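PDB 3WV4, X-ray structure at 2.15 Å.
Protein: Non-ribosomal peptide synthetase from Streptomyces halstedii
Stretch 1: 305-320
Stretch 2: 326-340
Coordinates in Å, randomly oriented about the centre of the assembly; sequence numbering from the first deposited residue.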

ATOM      1  N   GLY A 305     -25.923  -9.752   8.667  1.00 43.94           N
ATOM      2  CA  GLY A 305     -25.103  -8.584   8.309  1.00 42.33           C
ATOM      3  C   GLY A 305     -23.645  -8.647   8.737  1.00 42.22           C
ATOM      4  O   GLY A 305     -23.040  -9.714   8.847  1.00 39.20           O
ATOM      5  N   ALA A 306     -23.069  -7.468   8.953  1.00 40.02           N
ATOM      6  CA  ALA A 306     -21.767  -7.379   9.582  1.00 38.27           C
ATOM      7  C   ALA A 306     -21.759  -6.038  10.299  1.00 38.26           C
ATOM      8  O   ALA A 306     -21.155  -5.060   9.862  1.00 35.70           O
ATOM      9  CB  ALA A 306     -20.648  -7.526   8.573  1.00 37.45           C
ATOM     10  N   PRO A 307     -22.482  -5.974  11.405  1.00 37.37           N
ATOM     11  CA  PRO A 307     -22.647  -4.689  12.144  1.00 38.64           C
ATOM     12  C   PRO A 307     -21.352  -4.038  12.658  1.00 34.26           C
ATOM     13  O   PRO A 307     -21.356  -2.873  12.925  1.00 35.11           O
ATOM     14  CB  PRO A 307     -23.558  -5.092  13.338  1.00 40.49           C
ATOM     15  CG  PRO A 307     -23.317  -6.599  13.502  1.00 38.32           C
ATOM     16  CD  PRO A 307     -23.196  -7.077  12.073  1.00 38.13           C
ATOM     17  N   THR A 308     -20.251  -4.771  12.773  1.00 35.08           N
ATOM     18  CA  THR A 308     -18.995  -4.141  13.223  1.00 32.76           C
ATOM     19  C   THR A 308     -18.356  -3.180  12.203  1.00 29.91           C
ATOM     20  O   THR A 308     -17.597  -2.329  12.583  1.00 28.92           O
ATOM     21  CB  THR A 308     -17.987  -5.217  13.600  1.00 32.97           C
ATOM     22  OG1 THR A 308     -17.791  -6.067  12.460  1.00 31.92           O
ATOM     23  CG2 THR A 308     -18.512  -6.030  14.811  1.00 34.14           C
ATOM     24  N   LEU A 309     -18.683  -3.324  10.921  1.00 29.67           N
ATOM     25  CA  LEU A 309     -18.158  -2.472   9.858  1.00 29.72           C
ATOM     26  C   LEU A 309     -18.541  -0.996  10.022  1.00 29.35           C
ATOM     27  O   LEU A 309     -19.728  -0.662  10.057  1.00 30.04           O
ATOM     28  CB  LEU A 309     -18.651  -2.971   8.526  1.00 30.00           C
ATOM     29  CG  LEU A 309     -17.833  -4.141   7.972  1.00 30.29           C
ATOM     30  CD1 LEU A 309     -18.501  -4.609   6.723  1.00 31.18           C
ATOM     31  CD2 LEU A 309     -16.392  -3.732   7.641  1.00 31.25           C
ATOM     32  N   ARG A 310     -17.516  -0.144  10.117  1.00 28.04           N
ATOM     33  CA  ARG A 310     -17.674   1.289  10.275  1.00 26.75           C
ATOM     34  C   ARG A 310     -17.167   2.148   9.112  1.00 27.25           C
ATOM     35  O   ARG A 310     -17.516   3.341   9.008  1.00 27.36           O
ATOM     36  CB  ARG A 310     -17.045   1.746  11.601  1.00 25.84           C
ATOM     37  CG  ARG A 310     -15.528   1.929  11.602  1.00 25.59           C
ATOM     38  CD  ARG A 310     -15.040   2.292  13.029  1.00 24.38           C
ATOM     39  NE  ARG A 310     -13.610   2.564  13.039  1.00 23.83           N
ATOM     40  CZ  ARG A 310     -13.053   3.753  12.740  1.00 22.66           C
ATOM     41  NH1 ARG A 310     -13.784   4.800  12.463  1.00 22.28           N
ATOM     42  NH2 ARG A 310     -11.760   3.905  12.765  1.00 22.81           N
ATOM     43  N   MET A 311     -16.357   1.591   8.227  1.00 28.09           N
ATOM     44  CA  MET A 311     -15.865   2.379   7.074  1.00 27.37           C
ATOM     45  C   MET A 311     -15.473   1.510   5.919  1.00 26.87           C
ATOM     46  O   MET A 311     -14.868   0.449   6.119  1.00 28.99           O
ATOM     47  CB  MET A 311     -14.638   3.224   7.448  1.00 26.18           C
ATOM     48  CG  MET A 311     -14.299   4.321   6.450  1.00 26.15           C
ATOM     49  SD  MET A 311     -12.934   5.369   7.002  1.00 24.88           S
ATOM     50  CE  MET A 311     -13.636   6.050   8.516  1.00 25.34           C
ATOM     51  N   PHE A 312     -15.887   1.942   4.733  1.00 27.78           N
ATOM     52  CA  PHE A 312     -15.420   1.463   3.473  1.00 27.08           C
ATOM     53  C   PHE A 312     -14.615   2.573   2.810  1.00 27.51           C
ATOM     54  O   PHE A 312     -15.097   3.719   2.733  1.00 25.81           O
ATOM     55  CB  PHE A 312     -16.576   1.161   2.531  1.00 27.45           C
ATOM     56  CG  PHE A 312     -17.457   0.081   3.018  1.00 28.23           C
ATOM     57  CD1 PHE A 312     -17.090  -1.247   2.877  1.00 27.77           C
ATOM     58  CD2 PHE A 312     -18.665   0.385   3.657  1.00 29.37           C
ATOM     59  CE1 PHE A 312     -17.909  -2.263   3.353  1.00 28.64           C
ATOM     60  CE2 PHE A 312     -19.485  -0.641   4.149  1.00 30.03           C
ATOM     61  CZ  PHE A 312     -19.096  -1.977   4.000  1.00 28.09           C
ATOM     62  N   THR A 313     -13.433   2.230   2.312  1.00 26.94           N
ATOM     63  CA  THR A 313     -12.618   3.199   1.639  1.00 30.52           C
ATOM     64  C   THR A 313     -12.369   2.735   0.193  1.00 31.84           C
ATOM     65  O   THR A 313     -11.903   1.637  -0.046  1.00 29.68           O
ATOM     66  CB  THR A 313     -11.305   3.473   2.384  1.00 28.69           C
ATOM     67  OG1 THR A 313     -10.491   2.326   2.443  1.00 26.63           O
ATOM     68  CG2 THR A 313     -11.593   3.828   3.768  1.00 30.78           C
ATOM     69  N   ASN A 314     -12.637   3.631  -0.737  1.00 34.58           N
ATOM     70  CA  ASN A 314     -12.586   3.314  -2.122  1.00 41.56           C
ATOM     71  C   ASN A 314     -11.531   4.181  -2.753  1.00 46.72           C
ATOM     72  O   ASN A 314     -11.606   5.423  -2.700  1.00 44.93           O
ATOM     73  CB  ASN A 314     -13.930   3.563  -2.795  1.00 44.86           C
ATOM     74  CG  ASN A 314     -13.933   3.102  -4.252  1.00 46.62           C
ATOM     75  OD1 ASN A 314     -13.816   1.913  -4.528  1.00 54.86           O
ATOM     76  ND2 ASN A 314     -14.082   4.022  -5.164  1.00 40.91           N
ATOM     77  N   SER A 315     -10.528   3.508  -3.318  1.00 50.97           N
ATOM     78  CA  SER A 315      -9.598   4.146  -4.228  1.00 59.98           C
ATOM     79  C   SER A 315      -9.934   3.499  -5.588  1.00 64.32           C
ATOM     80  O   SER A 315     -11.093   3.138  -5.846  1.00 68.94           O
ATOM     81  CB  SER A 315      -8.111   4.005  -3.741  1.00 55.80           C
ATOM     82  OG  SER A 315      -7.763   2.704  -3.273  1.00 58.68           O
ATOM     83  N   ALA A 316      -8.958   3.372  -6.467  1.00 68.98           N
ATOM     84  CA  ALA A 316      -9.176   2.665  -7.729  1.00 68.37           C
ATOM     85  C   ALA A 316     -10.086   3.404  -8.721  1.00 67.28           C
ATOM     86  O   ALA A 316      -9.606   3.744  -9.801  1.00 77.76           O
ATOM     87  CB  ALA A 316      -9.690   1.242  -7.494  1.00 68.81           C
ATOM     88  N   ALA A 317     -11.366   3.633  -8.400  1.00 59.26           N
ATOM     89  CA  ALA A 317     -12.341   4.175  -9.395  1.00 54.28           C
ATOM     90  C   ALA A 317     -13.689   4.557  -8.820  1.00 49.93           C
ATOM     91  O   ALA A 317     -14.095   4.045  -7.817  1.00 56.58           O
ATOM     92  CB  ALA A 317     -12.564   3.172 -10.524  1.00 55.17           C
ATOM     93  N   ALA A 318     -14.378   5.449  -9.497  1.00 46.14           N
ATOM     94  CA  ALA A 318     -15.651   5.965  -9.079  1.00 46.06           C
ATOM     95  C   ALA A 318     -16.608   4.881  -8.612  1.00 46.66           C
ATOM     96  O   ALA A 318     -16.826   3.860  -9.271  1.00 48.05           O
ATOM     97  CB  ALA A 318     -16.282   6.766 -10.224  1.00 47.69           C
ATOM     98  N   LEU A 319     -17.178   5.116  -7.450  1.00 44.64           N
ATOM     99  CA  LEU A 319     -18.157   4.236  -6.875  1.00 41.32           C
ATOM    100  C   LEU A 319     -19.503   4.848  -7.234  1.00 43.66           C
ATOM    101  O   LEU A 319     -19.723   6.020  -6.942  1.00 49.39           O
ATOM    102  CB  LEU A 319     -17.935   4.221  -5.365  1.00 41.59           C
ATOM    103  CG  LEU A 319     -18.498   3.048  -4.553  1.00 36.06           C
ATOM    104  CD1 LEU A 319     -17.936   1.713  -5.027  1.00 35.33           C
ATOM    105  CD2 LEU A 319     -18.143   3.285  -3.095  1.00 34.68           C
ATOM    106  N   PRO A 320     -20.378   4.101  -7.925  1.00 38.97           N
ATOM    107  CA  PRO A 320     -21.637   4.650  -8.418  1.00 41.01           C
ATOM    108  C   PRO A 320     -22.663   4.813  -7.332  1.00 44.34           C
ATOM    109  O   PRO A 320     -22.593   4.100  -6.307  1.00 47.54           O
ATOM    110  CB  PRO A 320     -22.124   3.610  -9.441  1.00 42.28           C
ATOM    111  CG  PRO A 320     -21.424   2.345  -9.057  1.00 40.67           C
ATOM    112  CD  PRO A 320     -20.138   2.721  -8.391  1.00 40.08           C
TER
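Stretch 2 (326-340) ALRSAFPGAQVVRMY

Stretch 2 enters as the last turn of a helix that begins earlier in the chain, Ala-326 to Ala-330, leaves helical geometry at Phe-331, reverses through a type I turn from Phe-331 to Ala-334, and then runs as a strand from Gln-335 to Tyr-340. This strand lies parallel to strand 311-314 of stretch 1, the two axes crossing at -18° with a closest approach of 4.8 Å. The turn is closed by Ala-334 N donating to Phe-331 O (3.0 Å), and the helix end by Phe-331 N donating to Leu-327 O (2.8 Å).

The register pairs Met-311 with Gln-335, Phe-312 with Val-336, Thr-313 with Val-337 and Asn-314 with Arg-338. Four backbone hydrogen bonds hold it, alternating in direction as expected for parallel strands: Gln-335 N to Arg-310 O (2.9 Å), Phe-312 N to Gln-335 O (2.9 Å), Val-337 N to Phe-312 O (2.9 Å) and Asn-314 N to Val-337 O (3.2 Å). Phe-312, Gln-335 and Val-337 thus each use both backbone N and O across the interface. Arg-310 O also accepts from a water (2.5 Å), which donates in turn to Gln-335 OE1 (2.7 Å) and so links this backbone carbonyl to the glutamine side chain. The side chain of Asn-314 bonds within its own stretch, ND2 donating to Ala-317 O (2.7 Å).

On the face carrying Phe-312 and Val-336, the packing around these two residues is apolar; Asn-314 and Arg-338 lie on the same face. Leu-327 CD2 sits over the Phe-312 ring, 4.1 Å from its centroid, while Phe-331 CD1 lies near the plane of the Phe-312 ring, at its edge, 3.6 Å from Phe-312 CZ. Leu-309 CD1 covers a face of the Phe-331 ring, and Leu-319 CD2 meets Val-336 CG1 at 3.6 Å. On the other face, Met-311 CG lies 3.7 Å from Val-337 CG2, and Met-339 CE reaches Thr-313 CB at 3.8 Å.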

ATOM      1  N   ALA A 326     -26.583   1.092  -1.559  1.00 35.41           N
ATOM      2  CA  ALA A 326     -26.791  -0.280  -1.151  1.00 32.47           C
ATOM      3  C   ALA A 326     -25.917  -0.614   0.059  1.00 32.48           C
ATOM      4  O   ALA A 326     -26.316  -1.363   0.941  1.00 30.11           O
ATOM      5  CB  ALA A 326     -26.465  -1.185  -2.293  1.00 34.57           C
ATOM      6  N   LEU A 327     -24.715  -0.046   0.088  1.00 31.23           N
ATOM      7  CA  LEU A 327     -23.807  -0.306   1.166  1.00 30.24           C
ATOM      8  C   LEU A 327     -24.351   0.336   2.428  1.00 29.93           C
ATOM      9  O   LEU A 327     -24.253  -0.237   3.504  1.00 28.11           O
ATOM     10  CB  LEU A 327     -22.449   0.313   0.895  1.00 29.04           C
ATOM     11  CG  LEU A 327     -21.460  -0.423   0.011  1.00 29.38           C
ATOM     12  CD1 LEU A 327     -20.325   0.557  -0.249  1.00 27.02           C
ATOM     13  CD2 LEU A 327     -20.971  -1.763   0.576  1.00 29.52           C
ATOM     14  N   ARG A 328     -24.882   1.543   2.284  1.00 30.31           N
ATOM     15  CA  ARG A 328     -25.364   2.273   3.447  1.00 31.83           C
ATOM     16  C   ARG A 328     -26.591   1.599   4.038  1.00 33.09           C
ATOM     17  O   ARG A 328     -26.762   1.558   5.254  1.00 33.20           O
ATOM     18  CB  ARG A 328     -25.653   3.713   3.106  1.00 31.76           C
ATOM     19  CG  ARG A 328     -24.409   4.557   3.117  1.00 33.33           C
ATOM     20  CD  ARG A 328     -24.720   5.970   2.679  1.00 32.43           C
ATOM     21  NE  ARG A 328     -23.491   6.747   2.636  1.00 32.19           N
ATOM     22  CZ  ARG A 328     -23.215   7.683   1.725  1.00 32.43           C
ATOM     23  NH1 ARG A 328     -24.073   7.937   0.764  1.00 31.37           N
ATOM     24  NH2 ARG A 328     -22.063   8.377   1.774  1.00 33.18           N
ATOM     25  N   SER A 329     -27.412   1.035   3.147  1.00 32.21           N
ATOM     26  CA  SER A 329     -28.587   0.322   3.548  1.00 35.05           C
ATOM     27  C   SER A 329     -28.234  -0.985   4.303  1.00 33.98           C
ATOM     28  O   SER A 329     -28.822  -1.284   5.323  1.00 31.63           O
ATOM     29  CB  SER A 329     -29.442   0.056   2.303  1.00 36.23           C
ATOM     30  OG  SER A 329     -30.643  -0.590   2.621  1.00 39.52           O
ATOM     31  N   ALA A 330     -27.226  -1.692   3.815  1.00 33.63           N
ATOM     32  CA  ALA A 330     -26.767  -2.939   4.416  1.00 35.35           C
ATOM     33  C   ALA A 330     -25.939  -2.715   5.677  1.00 34.75           C
ATOM     34  O   ALA A 330     -26.062  -3.492   6.608  1.00 34.91           O
ATOM     35  CB  ALA A 330     -25.972  -3.755   3.414  1.00 37.44           C
ATOM     36  N   PHE A 331     -25.158  -1.641   5.711  1.00 33.04           N
ATOM     37  CA  PHE A 331     -24.314  -1.275   6.852  1.00 31.04           C
ATOM     38  C   PHE A 331     -24.508   0.201   7.234  1.00 31.10           C
ATOM     39  O   PHE A 331     -23.666   1.045   6.901  1.00 30.18           O
ATOM     40  CB  PHE A 331     -22.890  -1.464   6.456  1.00 30.46           C
ATOM     41  CG  PHE A 331     -22.611  -2.826   5.886  1.00 31.61           C
ATOM     42  CD1 PHE A 331     -22.517  -3.010   4.537  1.00 31.42           C
ATOM     43  CD2 PHE A 331     -22.464  -3.947   6.745  1.00 33.76           C
ATOM     44  CE1 PHE A 331     -22.276  -4.256   4.028  1.00 33.97           C
ATOM     45  CE2 PHE A 331     -22.193  -5.202   6.229  1.00 35.62           C
ATOM     46  CZ  PHE A 331     -22.108  -5.362   4.854  1.00 34.53           C
ATOM     47  N   PRO A 332     -25.605   0.525   7.934  1.00 30.14           N
ATOM     48  CA  PRO A 332     -25.924   1.942   8.159  1.00 31.88           C
ATOM     49  C   PRO A 332     -24.967   2.609   9.123  1.00 31.04           C
ATOM     50  O   PRO A 332     -24.926   3.796   9.179  1.00 31.33           O
ATOM     51  CB  PRO A 332     -27.315   1.885   8.770  1.00 32.11           C
ATOM     52  CG  PRO A 332     -27.378   0.530   9.349  1.00 32.40           C
ATOM     53  CD  PRO A 332     -26.670  -0.339   8.401  1.00 31.05           C
ATOM     54  N   GLY A 333     -24.160   1.829   9.818  1.00 31.04           N
ATOM     55  CA  GLY A 333     -23.101   2.369  10.673  1.00 30.67           C
ATOM     56  C   GLY A 333     -21.800   2.666   9.977  1.00 30.74           C
ATOM     57  O   GLY A 333     -20.839   3.046  10.620  1.00 33.01           O
ATOM     58  N   ALA A 334     -21.749   2.499   8.656  1.00 29.91           N
ATOM     59  CA  ALA A 334     -20.502   2.522   7.990  1.00 27.70           C
ATOM     60  C   ALA A 334     -20.470   3.725   7.080  1.00 28.81           C
ATOM     61  O   ALA A 334     -21.452   4.022   6.437  1.00 32.34           O
ATOM     62  CB  ALA A 334     -20.259   1.215   7.205  1.00 28.60           C
ATOM     63  N   GLN A 335     -19.327   4.404   7.045  1.00 26.93           N
ATOM     64  CA  GLN A 335     -19.105   5.578   6.180  1.00 27.01           C
ATOM     65  C   GLN A 335     -18.444   5.141   4.898  1.00 25.28           C
ATOM     66  O   GLN A 335     -17.691   4.186   4.912  1.00 27.27           O
ATOM     67  CB  GLN A 335     -18.208   6.581   6.908  1.00 26.59           C
ATOM     68  CG  GLN A 335     -18.935   7.152   8.112  1.00 27.43           C
ATOM     69  CD  GLN A 335     -18.051   7.963   9.020  1.00 28.73           C
ATOM     70  OE1 GLN A 335     -17.005   7.492   9.525  1.00 30.73           O
ATOM     71  NE2 GLN A 335     -18.516   9.133   9.346  1.00 28.69           N
ATOM     72  N   VAL A 336     -18.799   5.762   3.782  1.00 25.75           N
ATOM     73  CA  VAL A 336     -18.322   5.360   2.465  1.00 24.27           C
ATOM     74  C   VAL A 336     -17.506   6.489   1.905  1.00 25.12           C
ATOM     75  O   VAL A 336     -18.012   7.583   1.614  1.00 26.29           O
ATOM     76  CB  VAL A 336     -19.484   5.071   1.539  1.00 25.14           C
ATOM     77  CG1 VAL A 336     -18.959   4.757   0.143  1.00 26.91           C
ATOM     78  CG2 VAL A 336     -20.323   3.942   2.074  1.00 26.00           C
ATOM     79  N   VAL A 337     -16.207   6.276   1.883  1.00 25.66           N
ATOM     80  CA  VAL A 337     -15.237   7.348   1.796  1.00 25.83           C
ATOM     81  C   VAL A 337     -14.582   7.392   0.428  1.00 26.22           C
ATOM     82  O   VAL A 337     -13.994   6.392   0.023  1.00 26.25           O
ATOM     83  CB  VAL A 337     -14.156   7.180   2.870  1.00 25.57           C
ATOM     84  CG1 VAL A 337     -13.098   8.231   2.700  1.00 25.84           C
ATOM     85  CG2 VAL A 337     -14.797   7.216   4.267  1.00 25.08           C
ATOM     86  N   ARG A 338     -14.700   8.536  -0.264  1.00 25.07           N
ATOM     87  CA  ARG A 338     -14.107   8.652  -1.563  1.00 27.83           C
ATOM     88  C   ARG A 338     -12.700   9.141  -1.471  1.00 27.27           C
ATOM     89  O   ARG A 338     -12.372   9.981  -0.624  1.00 26.60           O
ATOM     90  CB  ARG A 338     -14.945   9.553  -2.478  1.00 31.96           C
ATOM     91  CG  ARG A 338     -16.343   8.991  -2.878  1.00 33.26           C
ATOM     92  CD  ARG A 338     -17.510   9.810  -2.263  1.00 39.24           C
ATOM     93  NE  ARG A 338     -17.531  11.191  -2.683  1.00 39.46           N
ATOM     94  CZ  ARG A 338     -18.128  12.219  -2.075  1.00 38.65           C
ATOM     95  NH1 ARG A 338     -18.742  12.139  -0.909  1.00 37.65           N
ATOM     96  NH2 ARG A 338     -18.092  13.394  -2.686  1.00 42.81           N
ATOM     97  N   MET A 339     -11.855   8.651  -2.372  1.00 27.48           N
ATOM     98  CA  MET A 339     -10.439   9.001  -2.403  1.00 29.22           C
ATOM     99  C   MET A 339      -9.973   9.047  -3.847  1.00 28.01           C
ATOM    100  O   MET A 339     -10.552   8.407  -4.686  1.00 27.13           O
ATOM    101  CB  MET A 339      -9.616   7.941  -1.651  1.00 28.44           C
ATOM    102  CG  MET A 339     -10.218   7.630  -0.279  1.00 30.99           C
ATOM    103  SD  MET A 339      -9.143   6.744   0.807  1.00 30.61           S
ATOM    104  CE  MET A 339      -9.080   5.218  -0.092  1.00 36.82           C
ATOM    105  N   TYR A 340      -8.916   9.792  -4.108  1.00 25.86           N
ATOM    106  CA  TYR A 340      -8.307   9.812  -5.433  1.00 26.06           C
ATOM    107  C   TYR A 340      -6.829   9.882  -5.250  1.00 25.31           C
ATOM    108  O   TYR A 340      -6.324  10.535  -4.313  1.00 25.90           O
ATOM    109  CB  TYR A 340      -8.836  11.008  -6.237  1.00 26.91           C
ATOM    110  CG  TYR A 340      -7.911  11.488  -7.299  1.00 27.87           C
ATOM    111  CD1 TYR A 340      -7.677  10.698  -8.479  1.00 29.48           C
ATOM    112  CD2 TYR A 340      -7.295  12.737  -7.212  1.00 27.63           C
ATOM    113  CE1 TYR A 340      -6.842  11.171  -9.480  1.00 29.82           C
ATOM    114  CE2 TYR A 340      -6.435  13.193  -8.204  1.00 29.49           C
ATOM    115  CZ  TYR A 340      -6.233  12.416  -9.353  1.00 30.73           C
ATOM    116  OH  TYR A 340      -5.352  12.869 -10.334  1.00 34.28           O
TER
HETATM  117  O   HOH W   1     -16.803   5.055  10.723  1.00 37.51           O